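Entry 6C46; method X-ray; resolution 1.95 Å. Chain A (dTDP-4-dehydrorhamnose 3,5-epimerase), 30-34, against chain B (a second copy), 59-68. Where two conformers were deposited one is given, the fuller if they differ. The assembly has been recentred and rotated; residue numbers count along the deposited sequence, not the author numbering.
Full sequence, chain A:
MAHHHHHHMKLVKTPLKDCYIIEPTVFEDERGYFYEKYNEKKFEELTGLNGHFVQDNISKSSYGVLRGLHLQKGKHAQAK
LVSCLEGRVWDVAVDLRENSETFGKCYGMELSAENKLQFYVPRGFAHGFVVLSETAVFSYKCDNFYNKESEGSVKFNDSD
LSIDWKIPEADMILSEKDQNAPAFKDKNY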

ATOM      1  N   GLU A  30      15.747  16.873  -5.870  1.00 63.05           N
ATOM      2  CA  GLU A  30      15.911  17.033  -7.315  1.00 72.18           C
ATOM      3  C   GLU A  30      15.127  15.977  -8.089  1.00 75.19           C
ATOM      4  O   GLU A  30      14.380  16.301  -9.019  1.00 78.23           O
ATOM      5  CB  GLU A  30      17.397  16.980  -7.677  1.00 70.04           C
ATOM      6  N   ARG A  31      15.257  14.710  -7.696  1.00 75.91           N
ATOM      7  CA  ARG A  31      14.640  13.645  -8.474  1.00 74.06           C
ATOM      8  C   ARG A  31      13.131  13.532  -8.270  1.00 65.92           C
ATOM      9  O   ARG A  31      12.464  12.887  -9.085  1.00 61.93           O
ATOM     10  CB  ARG A  31      15.297  12.312  -8.103  1.00 73.27           C
ATOM     11  N   GLY A  32      12.558  14.201  -7.268  1.00 54.15           N
ATOM     12  CA  GLY A  32      11.156  13.955  -6.970  1.00 41.98           C
ATOM     13  C   GLY A  32      10.825  14.183  -5.506  1.00 42.34           C
ATOM     14  O   GLY A  32      11.103  15.255  -4.961  1.00 49.47           O
ATOM     15  N   TYR A  33      10.242  13.175  -4.854  1.00 27.24           N
ATOM     16  CA  TYR A  33       9.913  13.273  -3.435  1.00 21.95           C
ATOM     17  C   TYR A  33       9.932  11.879  -2.819  1.00 25.64           C
ATOM     18  O   TYR A  33       9.951  10.863  -3.517  1.00 22.01           O
ATOM     19  CB  TYR A  33       8.549  13.948  -3.198  1.00 23.11           C
ATOM     20  CG  TYR A  33       7.313  13.205  -3.706  1.00 24.64           C
ATOM     21  CD1 TYR A  33       6.907  12.006  -3.127  1.00 29.38           C
ATOM     22  CD2 TYR A  33       6.505  13.748  -4.702  1.00 28.20           C
ATOM     23  CE1 TYR A  33       5.780  11.330  -3.572  1.00 29.82           C
ATOM     24  CE2 TYR A  33       5.348  13.077  -5.142  1.00 26.09           C
ATOM     25  CZ  TYR A  33       4.997  11.876  -4.571  1.00 31.50           C
ATOM     26  OH  TYR A  33       3.879  11.181  -4.998  1.00 34.53           O
ATOM     27  N   PHE A  34       9.908  11.841  -1.492  1.00 23.14           N
ATOM     28  CA  PHE A  34       9.766  10.582  -0.781  1.00 20.59           C
ATOM     29  C   PHE A  34       9.047  10.853   0.524  1.00 22.48           C
ATOM     30  O   PHE A  34       9.149  11.952   1.074  1.00 22.26           O
ATOM     31  CB  PHE A  34      11.126   9.938  -0.497  1.00 26.03           C
TER
ATOM     32  N   SER B  59       8.012   6.744  -3.015  1.00 17.64           N
ATOM     33  CA  SER B  59       8.869   7.731  -3.644  1.00 23.71           C
ATOM     34  C   SER B  59       8.373   7.997  -5.056  1.00 23.01           C
ATOM     35  O   SER B  59       7.793   7.125  -5.712  1.00 21.60           O
ATOM     36  CB  SER B  59      10.341   7.293  -3.665  1.00 26.66           C
ATOM     37  OG  SER B  59      10.523   6.173  -4.492  1.00 23.90           O
ATOM     38  N   LYS B  60       8.584   9.222  -5.503  1.00 17.88           N
ATOM     39  CA  LYS B  60       8.331   9.596  -6.885  1.00 22.09           C
ATOM     40  C   LYS B  60       9.622  10.133  -7.478  1.00 25.36           C
ATOM     41  O   LYS B  60      10.247  11.027  -6.892  1.00 22.58           O
ATOM     42  CB  LYS B  60       7.233  10.653  -7.007  1.00 25.14           C
ATOM     43  CG  LYS B  60       7.103  11.154  -8.447  1.00 28.91           C
ATOM     44  CD  LYS B  60       5.818  11.937  -8.702  1.00 38.96           C
ATOM     45  CE  LYS B  60       5.861  12.581 -10.093  1.00 45.83           C
ATOM     46  NZ  LYS B  60       4.674  13.424 -10.405  1.00 51.51           N
ATOM     47  N   SER B  61      10.005   9.631  -8.652  1.00 18.70           N
ATOM     48  CA  SER B  61      11.270  10.064  -9.242  1.00 22.16           C
ATOM     49  C   SER B  61      11.152  10.160 -10.759  1.00 20.28           C
ATOM     50  O   SER B  61      10.236   9.604 -11.367  1.00 20.68           O
ATOM     51  CB  SER B  61      12.415   9.117  -8.859  1.00 27.40           C
ATOM     52  OG  SER B  61      12.127   8.457  -7.638  1.00 41.95           O
ATOM     53  N   SER B  62      12.113  10.847 -11.364  1.00 24.49           N
ATOM     54  CA  SER B  62      12.075  11.122 -12.793  0.59 25.69           C
ATOM     55  C   SER B  62      12.867  10.075 -13.578  1.00 25.05           C
ATOM     56  O   SER B  62      13.631   9.286 -13.020  1.00 23.19           O
ATOM     57  CB  SER B  62      12.613  12.519 -13.075  0.59 26.19           C
ATOM     58  OG  SER B  62      11.834  13.501 -12.416  0.59 29.19           O
ATOM     59  N   TYR B  63      12.681  10.094 -14.902  1.00 25.42           N
ATOM     60  CA  TYR B  63      13.332   9.140 -15.800  1.00 24.52           C
ATOM     61  C   TYR B  63      14.829   9.045 -15.542  1.00 23.00           C
ATOM     62  O   TYR B  63      15.530  10.056 -15.493  1.00 24.90           O
ATOM     63  CB  TYR B  63      13.108   9.543 -17.266  1.00 24.43           C
ATOM     64  CG  TYR B  63      13.994   8.745 -18.180  1.00 24.68           C
ATOM     65  CD1 TYR B  63      13.803   7.376 -18.326  1.00 26.66           C
ATOM     66  CD2 TYR B  63      15.024   9.358 -18.914  1.00 26.26           C
ATOM     67  CE1 TYR B  63      14.621   6.622 -19.148  1.00 26.26           C
ATOM     68  CE2 TYR B  63      15.840   8.612 -19.750  1.00 31.85           C
ATOM     69  CZ  TYR B  63      15.637   7.245 -19.862  1.00 30.08           C
ATOM     70  OH  TYR B  63      16.437   6.480 -20.692  1.00 32.38           O
ATOM     71  N   GLY B  64      15.323   7.825 -15.410  1.00 24.84           N
ATOM     72  CA  GLY B  64      16.747   7.620 -15.277  1.00 27.28           C
ATOM     73  C   GLY B  64      17.273   7.622 -13.859  1.00 26.36           C
ATOM     74  O   GLY B  64      18.425   7.213 -13.648  1.00 23.63           O
ATOM     75  N   VAL B  65      16.477   8.070 -12.880  1.00 23.44           N
ATOM     76  CA  VAL B  65      16.889   7.972 -11.484  1.00 20.20           C
ATOM     77  C   VAL B  65      17.048   6.506 -11.125  1.00 23.53           C
ATOM     78  O   VAL B  65      16.126   5.697 -11.310  1.00 19.73           O
ATOM     79  CB  VAL B  65      15.890   8.675 -10.560  1.00 21.40           C
ATOM     80  CG1 VAL B  65      16.175   8.307  -9.066  1.00 22.09           C
ATOM     81  CG2 VAL B  65      15.949  10.197 -10.778  1.00 25.55           C
ATOM     82  N   LEU B  66      18.228   6.152 -10.627  1.00 22.79           N
ATOM     83  CA  LEU B  66      18.545   4.776 -10.251  1.00 19.13           C
ATOM     84  C   LEU B  66      18.990   4.803  -8.795  1.00 25.30           C
ATOM     85  O   LEU B  66      19.892   5.564  -8.431  1.00 26.91           O
ATOM     86  CB  LEU B  66      19.628   4.199 -11.168  1.00 21.57           C
ATOM     87  CG  LEU B  66      19.876   2.684 -11.153  1.00 26.23           C
ATOM     88  CD1 LEU B  66      20.602   2.275 -12.430  1.00 22.57           C
ATOM     89  CD2 LEU B  66      20.693   2.287  -9.938  1.00 23.44           C
ATOM     90  N   ARG B  67      18.312   4.033  -7.956  1.00 22.37           N
ATOM     91  CA  ARG B  67      18.601   3.960  -6.527  0.51 27.13           C
ATOM     92  C   ARG B  67      18.995   2.531  -6.190  1.00 25.26           C
ATOM     93  O   ARG B  67      18.220   1.609  -6.454  1.00 22.48           O
ATOM     94  CB  ARG B  67      17.379   4.366  -5.695  0.51 28.46           C
ATOM     95  CG  ARG B  67      16.711   5.679  -6.105  0.51 35.83           C
ATOM     96  CD  ARG B  67      16.777   6.688  -4.968  0.51 40.27           C
ATOM     97  NE  ARG B  67      15.990   7.896  -5.212  0.51 41.15           N
ATOM     98  CZ  ARG B  67      14.668   7.960  -5.096  0.51 40.31           C
ATOM     99  NH1 ARG B  67      13.972   6.879  -4.762  0.51 40.84           N
ATOM    100  NH2 ARG B  67      14.044   9.100  -5.331  0.51 44.54           N
ATOM    101  N   GLY B  68      20.180   2.348  -5.600  1.00 23.63           N
ATOM    102  CA  GLY B  68      20.602   1.023  -5.171  1.00 22.08           C
ATOM    103  C   GLY B  68      22.089   0.814  -5.336  1.00 24.53           C
ATOM    104  O   GLY B  68      22.795   1.764  -5.683  1.00 27.35           O
TER
HETATM  105  O   HOH W   1       9.719  13.404 -10.361  1.00 39.39           O

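A strand of chain A running through Tyr33(A) and Phe34(A) lies antiparallel to residues 59-62 of chain B, and the two direct hydrogen bonds between these stretches are both between main-chain atoms. Their centre is the pair Tyr33(A) and Lys60(B), which satisfy each other at both main-chain positions: Tyr33(A) N donates to Lys60(B) O at 3.0 Å, and Lys60(B) N donates to Tyr33(A) O at 2.9 Å, the latter the straighter of the two. Both carbonyls also receive CA-H...O contacts, Lys60(B) O from Gly32(A) CA at 3.1 Å and Tyr33(A) O from Ser59(B) CA at 3.3 Å.

At the Arg31(A) end, the carbonyl O of Arg31(A) faces Ser61(B) CA in a further CA-H...O contact of 3.1 Å. It also accepts a hydrogen bond from a water at 3.1 Å from the water O; this water is hydrogen-bonded in turn to Ser62(B) OG, 3.0 Å from its O, and so bridges the chains. Ser62(B) O is satisfied within its own chain, accepting from Val65(B) N at 3.1 Å across a type II turn in which Gly64(B) takes the positive phi that suits glycine.

The side chains of Tyr33(A) and Lys60(B) share one face of the sheet. With chi1 in p, the tyrosine ring lies against the lysine, whose CB sits 3.6 Å from the centroid of the Tyr33(A) ring, almost on the ring normal, in a CH-pi contact. The all-t lysine chain then leads its amine away from the contact. Phe34(A) and Ser59(B) pair on the other face, CB to CB at 4.2 Å.

Gly32(A) is fitted to its place: a CB would lie 1.7 Å from Lys60(B) O, and its backbone angles alone call for glycine. Beside it, Arg31(A), modelled only to CB, packs that atom 3.5 Å from Val65(B) CG2. Together the stretches bury 362 Å².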